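PDB 5H2D: KLLA0C04147p from Kluyveromyces lactis, which binds ergosterol in its C-terminal oxysterol-binding domain, the part in this chain, and probably transfers sterols between membranes. Local coordinates for residues K12-L16 and E157-D162; L16-F22 and K136-F140; N274-K280 and R314-V320. All blocks are in the same frame, centred on the assembly; numbering follows the deposited sequence.

Overall arrangement
All three contacts involve the large, curved antiparallel sheet that forms the incomplete barrel of the oxysterol-binding domain. Interactions 1 and 2 are neighbours, with centres 8 Å apart: both join helix 7-18 to the early strands, and they share Leu16. A salt bridge from Arg139 NH2 to Glu157 OE1 (2.9 Å) connects them directly. Interaction 3 pairs the last two strands of the sheet; its centre lies 27 Å from that of interaction 1 and 30 Å from that of interaction 2, without touching either. Interactions 2 and 3 stand back from the sterol: the side chains of Tyr138 and Trp318 lie about 14 Å and 13 Å, respectively, from the bound ergosterol.

Interaction 1: K12-L16 and E157-D162; sequences KAKVL and ESPKWD
A salt-bridge network joins the N-terminal helix 7-18 to the hairpin turn that connects strands 151-157 and 161-173 of the large antiparallel sheet. Residues 12-16 form a regular helical turn (Leu16 N to Lys12 O, 3.0 Å), so Lys12 and Leu16 point the same way, toward the hairpin. There Glu157 and Asp162 are extended, and Pro159 (-58/-37) and Lys160 (-105/-6) adopt type I turn angles between them. The closest CA atoms are those of Ala13 and Pro159, 4.8 Å apart. Lys12, with chi1 t and chi2 p and the rest extended, is long enough to cross the gap. Lys12 CG passes 3.3 Å from Ser158 O, and Lys12 NZ makes a hydrogen-bonded salt bridge to Glu157 OE2 (2.9 Å) and a longer one to Asp162 OD1 (3.4 Å). A water accepts from Lys12 NZ (2.6 Å) and donates to Asp162 OD2 (2.8 Å). Positive and negative groups alternate through the network, Arg139-Glu157-Lys12-Asp162-Arg191. Beside them, Leu16 (m, t) sets CD1 against Pro159 CD (3.8 Å) and Ser158 CA (3.9 Å), while Ala13 CB, small enough for close approach, lies 3.9 Å from Pro159 CG; the proline ring gives the helix a compact, rigid apolar surface. The arrangement is that of a helix packed on a beta-hairpin turn, with a buried leucine next to a lysine-carboxylate network.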
loop_
_atom_site.group_PDB
_atom_site.type_symbol
_atom_site.label_atom_id
_atom_site.label_comp_id
_atom_site.label_asym_id
_atom_site.label_seq_id
_atom_site.Cartn_x
_atom_site.Cartn_y
_atom_site.Cartn_z
ATOM N N LYS A 12 -15.998 16.683 4.969
ATOM C CA LYS A 12 -15.001 16.001 4.149
ATOM C C LYS A 12 -15.616 15.489 2.852
ATOM O O LYS A 12 -15.040 15.662 1.770
ATOM C CB LYS A 12 -14.369 14.853 4.939
ATOM C CG LYS A 12 -13.185 14.185 4.234
ATOM C CD LYS A 12 -11.913 15.004 4.367
ATOM C CE LYS A 12 -10.757 14.358 3.614
ATOM N NZ LYS A 12 -9.476 15.078 3.906
ATOM N N ALA A 13 -16.784 14.853 2.935
ATOM C CA ALA A 13 -17.429 14.334 1.736
ATOM C C ALA A 13 -17.705 15.451 0.745
ATOM O O ALA A 13 -17.566 15.264 -0.470
ATOM C CB ALA A 13 -18.724 13.609 2.102
ATOM N N LYS A 14 -18.097 16.625 1.252
ATOM C CA LYS A 14 -18.371 17.762 0.379
ATOM C C LYS A 14 -17.115 18.193 -0.372
ATOM O O LYS A 14 -17.169 18.466 -1.577
ATOM C CB LYS A 14 -18.949 18.910 1.212
ATOM C CG LYS A 14 -19.353 20.151 0.438
ATOM C CD LYS A 14 -19.983 21.172 1.384
ATOM C CE LYS A 14 -20.145 22.535 0.727
ATOM N NZ LYS A 14 -20.506 23.581 1.728
ATOM N N VAL A 15 -15.970 18.230 0.316
ATOM C CA VAL A 15 -14.711 18.588 -0.339
ATOM C C VAL A 15 -14.389 17.599 -1.449
ATOM O O VAL A 15 -14.001 17.988 -2.558
ATOM C CB VAL A 15 -13.566 18.661 0.690
ATOM C CG1 VAL A 15 -12.225 18.823 -0.018
ATOM C CG2 VAL A 15 -13.799 19.801 1.677
ATOM N N LEU A 16 -14.549 16.304 -1.170
ATOM C CA LEU A 16 -14.226 15.287 -2.166
ATOM C C LEU A 16 -15.057 15.462 -3.427
ATOM O O LEU A 16 -14.556 15.281 -4.543
ATOM C CB LEU A 16 -14.440 13.897 -1.575
ATOM C CG LEU A 16 -13.570 13.579 -0.361
ATOM C CD1 LEU A 16 -13.917 12.211 0.204
ATOM C CD2 LEU A 16 -12.090 13.653 -0.728
ATOM N N GLU A 157 -7.916 9.860 1.006
ATOM C CA GLU A 157 -8.949 10.589 1.733
ATOM C C GLU A 157 -10.320 9.983 1.484
ATOM O O GLU A 157 -10.631 9.545 0.376
ATOM C CB GLU A 157 -8.951 12.063 1.333
ATOM C CG GLU A 157 -7.642 12.769 1.605
ATOM C CD GLU A 157 -7.565 14.073 0.860
ATOM O OE1 GLU A 157 -7.127 14.061 -0.313
ATOM O OE2 GLU A 157 -7.977 15.105 1.434
ATOM N N SER A 158 -11.154 9.994 2.523
ATOM C CA SER A 158 -12.485 9.413 2.508
ATOM C C SER A 158 -13.309 10.191 3.510
ATOM O O SER A 158 -12.743 10.898 4.360
ATOM C CB SER A 158 -12.441 7.923 2.895
ATOM O OG SER A 158 -13.578 7.195 2.465
ATOM N N PRO A 159 -14.643 10.118 3.455
ATOM C CA PRO A 159 -15.432 10.891 4.427
ATOM C C PRO A 159 -15.109 10.561 5.880
ATOM O O PRO A 159 -15.060 11.473 6.716
ATOM C CB PRO A 159 -16.879 10.542 4.063
ATOM C CG PRO A 159 -16.839 10.284 2.604
ATOM C CD PRO A 159 -15.499 9.557 2.388
ATOM N N LYS A 160 -14.842 9.294 6.205
ATOM C CA LYS A 160 -14.660 8.890 7.593
ATOM C C LYS A 160 -13.206 8.641 7.982
ATOM O O LYS A 160 -12.930 8.406 9.161
ATOM C CB LYS A 160 -15.477 7.630 7.888
ATOM C CG LYS A 160 -16.967 7.772 7.593
ATOM C CD LYS A 160 -17.758 6.592 8.146
ATOM C CE LYS A 160 -19.241 6.740 7.820
ATOM N NZ LYS A 160 -20.102 6.322 8.959
ATOM N N TRP A 161 -12.268 8.681 7.037
ATOM C CA TRP A 161 -10.887 8.353 7.374
ATOM C C TRP A 161 -9.955 8.885 6.292
ATOM O O TRP A 161 -10.341 9.003 5.127
ATOM C CB TRP A 161 -10.677 6.836 7.535
ATOM C CG TRP A 161 -11.156 6.022 6.352
ATOM C CD1 TRP A 161 -12.379 5.434 6.204
ATOM C CD2 TRP A 161 -10.416 5.706 5.160
ATOM N NE1 TRP A 161 -12.455 4.777 4.999
ATOM C CE2 TRP A 161 -11.263 4.931 4.337
ATOM C CE3 TRP A 161 -9.127 6.003 4.714
ATOM C CZ2 TRP A 161 -10.858 4.450 3.087
ATOM C CZ3 TRP A 161 -8.725 5.523 3.471
ATOM C CH2 TRP A 161 -9.590 4.764 2.671
ATOM N N ASP A 162 -8.736 9.217 6.704
ATOM C CA ASP A 162 -7.639 9.518 5.796
ATOM C C ASP A 162 -6.510 8.534 6.063
ATOM O O ASP A 162 -6.434 7.919 7.131
ATOM C CB ASP A 162 -7.117 10.948 5.980
ATOM C CG ASP A 162 -8.207 11.987 5.873
ATOM O OD1 ASP A 162 -9.083 11.858 4.989
ATOM O OD2 ASP A 162 -8.187 12.923 6.707
HETATM O O HOH W 1 -8.329 15.626 6.192
#

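Interaction 2: L16-F22 and K136-F140; sequences LLEEGSF and KSYRF
The C-terminal end of helix 7-18, closed by a Schellman motif, meets the large sheet where a G1 beta bulge opens strand 138-146. Gly20 takes positive phi (70/36), which glycine adopts easily; Ser21 N bonds to Leu16 O (3.2 Å) and Gly20 N to Leu17 O (3.0 Å). In the bulge, Ser137 (62/34) and Tyr138 both face Arg133. The nearest CA atoms are those of Ser21 and Arg139 (6.4 Å). The polar contacts centre on Arg139, whose chi1 p and otherwise extended chain reach the helix end. Arg139 NH1 and NH2 both donate to Glu19 OE1 (2.8 and 3.0 Å) in a salt bridge, and Arg139 NH1 also donates to Ser21 OG (2.8 Å), which itself donates to Leu16 O (2.6 Å). Glu157 is a second anionic partner. In the van der Waals contacts, Leu16 CD2 lies over the guanidinium face, 3.6 Å from Arg139 NE, while the Phe22 ring turns its edge to the strand, CE1 3.4 Å from Tyr138 O.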
loop_
_atom_site.group_PDB
_atom_site.type_symbol
_atom_site.label_atom_id
_atom_site.label_comp_id
_atom_site.label_asym_id
_atom_site.label_seq_id
_atom_site.Cartn_x
_atom_site.Cartn_y
_atom_site.Cartn_z
ATOM N N LEU A 16 -14.549 16.304 -1.170
ATOM C CA LEU A 16 -14.226 15.287 -2.166
ATOM C C LEU A 16 -15.057 15.462 -3.427
ATOM O O LEU A 16 -14.556 15.281 -4.543
ATOM C CB LEU A 16 -14.440 13.897 -1.575
ATOM C CG LEU A 16 -13.570 13.579 -0.361
ATOM C CD1 LEU A 16 -13.917 12.211 0.204
ATOM C CD2 LEU A 16 -12.090 13.653 -0.728
ATOM N N LEU A 17 -16.339 15.800 -3.269
ATOM C CA LEU A 17 -17.198 15.993 -4.430
ATOM C C LEU A 17 -16.893 17.302 -5.148
ATOM O O LEU A 17 -16.874 17.343 -6.383
ATOM C CB LEU A 17 -18.665 15.950 -4.005
ATOM C CG LEU A 17 -19.220 14.547 -3.777
ATOM C CD1 LEU A 17 -20.719 14.610 -3.500
ATOM C CD2 LEU A 17 -18.930 13.671 -4.987
ATOM N N GLU A 18 -16.645 18.378 -4.403
ATOM C CA GLU A 18 -16.396 19.662 -5.047
ATOM C C GLU A 18 -15.111 19.641 -5.856
ATOM O O GLU A 18 -15.018 20.321 -6.882
ATOM C CB GLU A 18 -16.353 20.782 -4.006
ATOM C CG GLU A 18 -17.621 20.881 -3.169
ATOM C CD GLU A 18 -17.626 22.081 -2.231
ATOM O OE1 GLU A 18 -18.692 22.720 -2.089
ATOM O OE2 GLU A 18 -16.568 22.383 -1.636
ATOM N N GLU A 19 -14.116 18.869 -5.415
ATOM C CA GLU A 19 -12.856 18.762 -6.136
ATOM C C GLU A 19 -12.908 17.750 -7.277
ATOM O O GLU A 19 -11.887 17.530 -7.934
ATOM C CB GLU A 19 -11.729 18.417 -5.153
ATOM C CG GLU A 19 -11.546 19.481 -4.079
ATOM C CD GLU A 19 -10.245 19.353 -3.301
ATOM O OE1 GLU A 19 -9.519 18.346 -3.487
ATOM O OE2 GLU A 19 -9.956 20.277 -2.508
ATOM N N GLY A 20 -14.057 17.139 -7.534
ATOM C CA GLY A 20 -14.200 16.266 -8.687
ATOM C C GLY A 20 -13.418 14.979 -8.553
ATOM O O GLY A 20 -12.910 14.462 -9.553
ATOM N N SER A 21 -13.341 14.437 -7.338
ATOM C CA SER A 21 -12.459 13.301 -7.070
ATOM C C SER A 21 -12.857 12.044 -7.827
ATOM O O SER A 21 -12.021 11.154 -8.020
ATOM C CB SER A 21 -12.460 13.020 -5.569
ATOM O OG SER A 21 -12.166 14.202 -4.857
ATOM N N PHE A 22 -14.110 11.925 -8.242
ATOM C CA PHE A 22 -14.579 10.709 -8.883
ATOM C C PHE A 22 -14.838 10.896 -10.365
ATOM O O PHE A 22 -15.194 9.930 -11.048
ATOM C CB PHE A 22 -15.823 10.210 -8.146
ATOM C CG PHE A 22 -15.608 10.119 -6.667
ATOM C CD1 PHE A 22 -14.778 9.137 -6.144
ATOM C CD2 PHE A 22 -16.159 11.052 -5.807
ATOM C CE1 PHE A 22 -14.542 9.065 -4.790
ATOM C CE2 PHE A 22 -15.917 10.990 -4.445
ATOM C CZ PHE A 22 -15.107 9.988 -3.933
ATOM N N LYS A 136 -16.802 3.413 -3.008
ATOM C CA LYS A 136 -16.288 3.414 -1.647
ATOM C C LYS A 136 -16.050 4.820 -1.109
ATOM O O LYS A 136 -15.676 4.969 0.057
ATOM C CB LYS A 136 -14.973 2.619 -1.582
ATOM C CG LYS A 136 -15.062 1.211 -2.133
ATOM C CD LYS A 136 -16.114 0.394 -1.387
ATOM C CE LYS A 136 -16.136 -1.042 -1.854
ATOM N NZ LYS A 136 -14.989 -1.816 -1.322
ATOM N N SER A 137 -16.229 5.843 -1.937
ATOM C CA SER A 137 -16.059 7.242 -1.555
ATOM C C SER A 137 -14.638 7.576 -1.102
ATOM O O SER A 137 -14.447 8.445 -0.244
ATOM C CB SER A 137 -17.068 7.644 -0.479
ATOM O OG SER A 137 -18.387 7.606 -1.007
ATOM N N TYR A 138 -13.606 6.949 -1.684
ATOM C CA TYR A 138 -12.250 7.373 -1.364
ATOM C C TYR A 138 -11.463 7.726 -2.623
ATOM O O TYR A 138 -11.780 7.290 -3.734
ATOM C CB TYR A 138 -11.480 6.321 -0.527
ATOM C CG TYR A 138 -11.064 5.026 -1.210
ATOM C CD1 TYR A 138 -10.055 5.010 -2.164
ATOM C CD2 TYR A 138 -11.623 3.804 -0.830
ATOM C CE1 TYR A 138 -9.650 3.827 -2.758
ATOM C CE2 TYR A 138 -11.216 2.611 -1.412
ATOM C CZ TYR A 138 -10.228 2.630 -2.378
ATOM O OH TYR A 138 -9.822 1.445 -2.954
ATOM N N ARG A 139 -10.426 8.542 -2.420
ATOM C CA ARG A 139 -9.478 8.903 -3.464
ATOM C C ARG A 139 -8.078 8.661 -2.926
ATOM O O ARG A 139 -7.777 9.027 -1.789
ATOM C CB ARG A 139 -9.650 10.370 -3.913
ATOM C CG ARG A 139 -9.273 11.413 -2.869
ATOM C CD ARG A 139 -9.669 12.814 -3.344
ATOM N NE ARG A 139 -9.013 13.838 -2.544
ATOM C CZ ARG A 139 -9.233 15.140 -2.663
ATOM N NH1 ARG A 139 -10.130 15.588 -3.538
ATOM N NH2 ARG A 139 -8.569 15.994 -1.901
ATOM N N PHE A 140 -7.238 8.037 -3.747
ATOM C CA PHE A 140 -5.845 7.744 -3.442
ATOM C C PHE A 140 -4.958 8.470 -4.439
ATOM O O PHE A 140 -5.228 8.456 -5.641
ATOM C CB PHE A 140 -5.576 6.230 -3.535
ATOM C CG PHE A 140 -4.111 5.850 -3.504
ATOM C CD1 PHE A 140 -3.482 5.571 -2.292
ATOM C CD2 PHE A 140 -3.376 5.747 -4.680
ATOM C CE1 PHE A 140 -2.137 5.215 -2.263
ATOM C CE2 PHE A 140 -2.027 5.383 -4.650
ATOM C CZ PHE A 140 -1.423 5.113 -3.439
#

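Interaction 3: N274-K280 and R314-V320; sequences NESVSAK and RFNVWHV
This is antiparallel strand pairing at the C-terminal end of the large sheet; the axes of 276-280 and 314-319 approach to 4.6 Å, with 143° between their N-to-C directions. Val277 and Trp318 form a hydrogen-bonded pair (Val277 N to Trp318 O, 2.9 Å), as do Ala279 and Phe315 (each N to the other's O, 2.9 Å). Ser276 with His319 and Ser278 with Asn316 are non-hydrogen-bonded pairs. Between Val277 and Ser278 the register slips by one: Val317 (-120/-41) and Trp318 both face Val277, a classic beta bulge. Val320 N to Glu275 O (2.9 Å) extends the ladder. Val277, Ala279, Phe315 and Trp318 share one face. Ala279 CB makes an off-centre CH-pi contact with the Phe315 ring (4.2 Å to its centroid), and Val277 CG2 meets Trp318 CE3 (3.9 Å). Phe315 and Trp318 pack against helix 95-108, which Val317, turned sideways by the bulge, also reaches; Val277 and Ala279 touch Phe269. The pairing is thus amphipathic: the opposite face is polar or charged, and there Ser278 OG donates to Asn316 OD1 (2.9 Å).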
loop_
_atom_site.group_PDB
_atom_site.type_symbol
_atom_site.label_atom_id
_atom_site.label_comp_id
_atom_site.label_asym_id
_atom_site.label_seq_id
_atom_site.Cartn_x
_atom_site.Cartn_y
_atom_site.Cartn_z
ATOM N N ASN A 274 -2.471 -14.889 5.307
ATOM C CA ASN A 274 -2.884 -15.258 3.961
ATOM C C ASN A 274 -4.297 -15.833 3.915
ATOM O O ASN A 274 -4.723 -16.302 2.856
ATOM C CB ASN A 274 -1.890 -16.254 3.349
ATOM C CG ASN A 274 -1.879 -17.579 4.059
ATOM O OD1 ASN A 274 -2.159 -17.663 5.258
ATOM N ND2 ASN A 274 -1.539 -18.635 3.325
ATOM N N GLU A 275 -5.049 -15.772 5.022
ATOM C CA GLU A 275 -6.340 -16.449 5.079
ATOM C C GLU A 275 -7.411 -15.676 5.843
ATOM O O GLU A 275 -8.396 -15.244 5.246
ATOM C CB GLU A 275 -6.175 -17.840 5.690
ATOM C CG GLU A 275 -7.443 -18.678 5.648
ATOM C CD GLU A 275 -7.220 -20.100 6.140
ATOM O OE1 GLU A 275 -6.130 -20.383 6.692
ATOM O OE2 GLU A 275 -8.139 -20.933 5.973
ATOM N N SER A 276 -7.261 -15.508 7.154
ATOM C CA SER A 276 -8.336 -14.875 7.912
ATOM C C SER A 276 -7.823 -14.487 9.288
ATOM O O SER A 276 -6.848 -15.056 9.791
ATOM C CB SER A 276 -9.553 -15.798 8.046
ATOM O OG SER A 276 -9.231 -16.956 8.795
ATOM N N VAL A 277 -8.500 -13.513 9.894
ATOM C CA VAL A 277 -8.181 -13.046 11.236
ATOM C C VAL A 277 -9.467 -12.944 12.049
ATOM O O VAL A 277 -10.474 -12.421 11.561
ATOM C CB VAL A 277 -7.455 -11.690 11.219
ATOM C CG1 VAL A 277 -7.428 -11.100 12.622
ATOM C CG2 VAL A 277 -6.037 -11.872 10.681
ATOM N N SER A 278 -9.421 -13.439 13.281
ATOM C CA SER A 278 -10.532 -13.407 14.222
ATOM C C SER A 278 -10.079 -12.688 15.485
ATOM O O SER A 278 -8.887 -12.472 15.707
ATOM C CB SER A 278 -11.009 -14.827 14.556
ATOM O OG SER A 278 -11.523 -15.471 13.401
ATOM N N ALA A 279 -11.038 -12.324 16.335
ATOM C CA ALA A 279 -10.704 -11.548 17.519
ATOM C C ALA A 279 -11.658 -11.921 18.642
ATOM O O ALA A 279 -12.682 -12.571 18.424
ATOM C CB ALA A 279 -10.769 -10.040 17.250
ATOM N N LYS A 280 -11.317 -11.478 19.846
ATOM C CA LYS A 280 -12.201 -11.660 20.988
ATOM C C LYS A 280 -11.950 -10.559 22.005
ATOM O O LYS A 280 -10.849 -10.005 22.095
ATOM C CB LYS A 280 -12.000 -13.035 21.635
ATOM C CG LYS A 280 -10.732 -13.156 22.439
ATOM C CD LYS A 280 -10.175 -14.572 22.351
ATOM C CE LYS A 280 -11.279 -15.597 22.473
ATOM N NZ LYS A 280 -12.066 -15.389 23.726
ATOM N N ARG A 314 -15.413 -15.491 20.264
ATOM C CA ARG A 314 -14.639 -15.086 19.097
ATOM C C ARG A 314 -15.550 -14.617 17.971
ATOM O O ARG A 314 -16.666 -15.112 17.794
ATOM C CB ARG A 314 -13.762 -16.238 18.602
ATOM C CG ARG A 314 -12.650 -16.622 19.559
ATOM C CD ARG A 314 -11.545 -17.401 18.851
ATOM N NE ARG A 314 -12.037 -18.624 18.220
ATOM C CZ ARG A 314 -12.307 -18.743 16.923
ATOM N NH1 ARG A 314 -12.749 -19.897 16.439
ATOM N NH2 ARG A 314 -12.132 -17.713 16.106
ATOM N N PHE A 315 -15.056 -13.654 17.191
ATOM C CA PHE A 315 -15.784 -13.189 16.019
ATOM C C PHE A 315 -14.806 -12.966 14.875
ATOM O O PHE A 315 -13.664 -12.556 15.101
ATOM C CB PHE A 315 -16.570 -11.902 16.305
ATOM C CG PHE A 315 -15.743 -10.793 16.895
ATOM C CD1 PHE A 315 -15.472 -10.759 18.257
ATOM C CD2 PHE A 315 -15.262 -9.769 16.096
ATOM C CE1 PHE A 315 -14.724 -9.738 18.815
ATOM C CE2 PHE A 315 -14.513 -8.739 16.644
ATOM C CZ PHE A 315 -14.238 -8.723 18.004
ATOM N N ASN A 316 -15.261 -13.262 13.660
ATOM C CA ASN A 316 -14.454 -13.022 12.470
ATOM C C ASN A 316 -14.385 -11.532 12.172
ATOM O O ASN A 316 -15.365 -10.800 12.341
ATOM C CB ASN A 316 -15.041 -13.772 11.276
ATOM C CG ASN A 316 -14.986 -15.275 11.453
ATOM O OD1 ASN A 316 -14.060 -15.799 12.068
ATOM N ND2 ASN A 316 -15.985 -15.977 10.919
ATOM N N VAL A 317 -13.213 -11.075 11.729
ATOM C CA VAL A 317 -13.004 -9.680 11.380
ATOM C C VAL A 317 -12.593 -9.519 9.925
ATOM O O VAL A 317 -13.062 -8.600 9.242
ATOM C CB VAL A 317 -11.966 -9.013 12.311
ATOM C CG1 VAL A 317 -12.468 -9.000 13.753
ATOM C CG2 VAL A 317 -10.635 -9.723 12.223
ATOM N N TRP A 318 -11.726 -10.400 9.423
ATOM C CA TRP A 318 -11.207 -10.267 8.067
ATOM C C TRP A 318 -10.990 -11.637 7.437
ATOM O O TRP A 318 -10.531 -12.569 8.102
ATOM C CB TRP A 318 -9.891 -9.470 8.070
ATOM C CG TRP A 318 -9.192 -9.541 6.754
ATOM C CD1 TRP A 318 -9.466 -8.800 5.639
ATOM C CD2 TRP A 318 -8.137 -10.437 6.395
ATOM N NE1 TRP A 318 -8.644 -9.182 4.606
ATOM C CE2 TRP A 318 -7.814 -10.181 5.046
ATOM C CE3 TRP A 318 -7.433 -11.429 7.081
ATOM C CZ2 TRP A 318 -6.806 -10.872 4.374
ATOM C CZ3 TRP A 318 -6.430 -12.121 6.411
ATOM C CH2 TRP A 318 -6.134 -11.839 5.069
ATOM N N HIS A 319 -11.312 -11.751 6.147
ATOM C CA HIS A 319 -10.989 -12.942 5.374
ATOM C C HIS A 319 -10.501 -12.525 3.996
ATOM O O HIS A 319 -11.000 -11.551 3.427
ATOM C CB HIS A 319 -12.203 -13.873 5.227
ATOM C CG HIS A 319 -11.857 -15.245 4.736
ATOM N ND1 HIS A 319 -11.477 -15.498 3.433
ATOM C CD2 HIS A 319 -11.833 -16.439 5.374
ATOM C CE1 HIS A 319 -11.235 -16.788 3.290
ATOM N NE2 HIS A 319 -11.439 -17.382 4.453
ATOM N N VAL A 320 -9.541 -13.282 3.459
ATOM C CA VAL A 320 -8.954 -12.961 2.160
ATOM C C VAL A 320 -9.998 -13.092 1.059
ATOM O O VAL A 320 -10.858 -13.989 1.086
ATOM C CB VAL A 320 -7.739 -13.868 1.894
ATOM C CG1 VAL A 320 -8.173 -15.311 1.720
ATOM C CG2 VAL A 320 -6.960 -13.389 0.666
#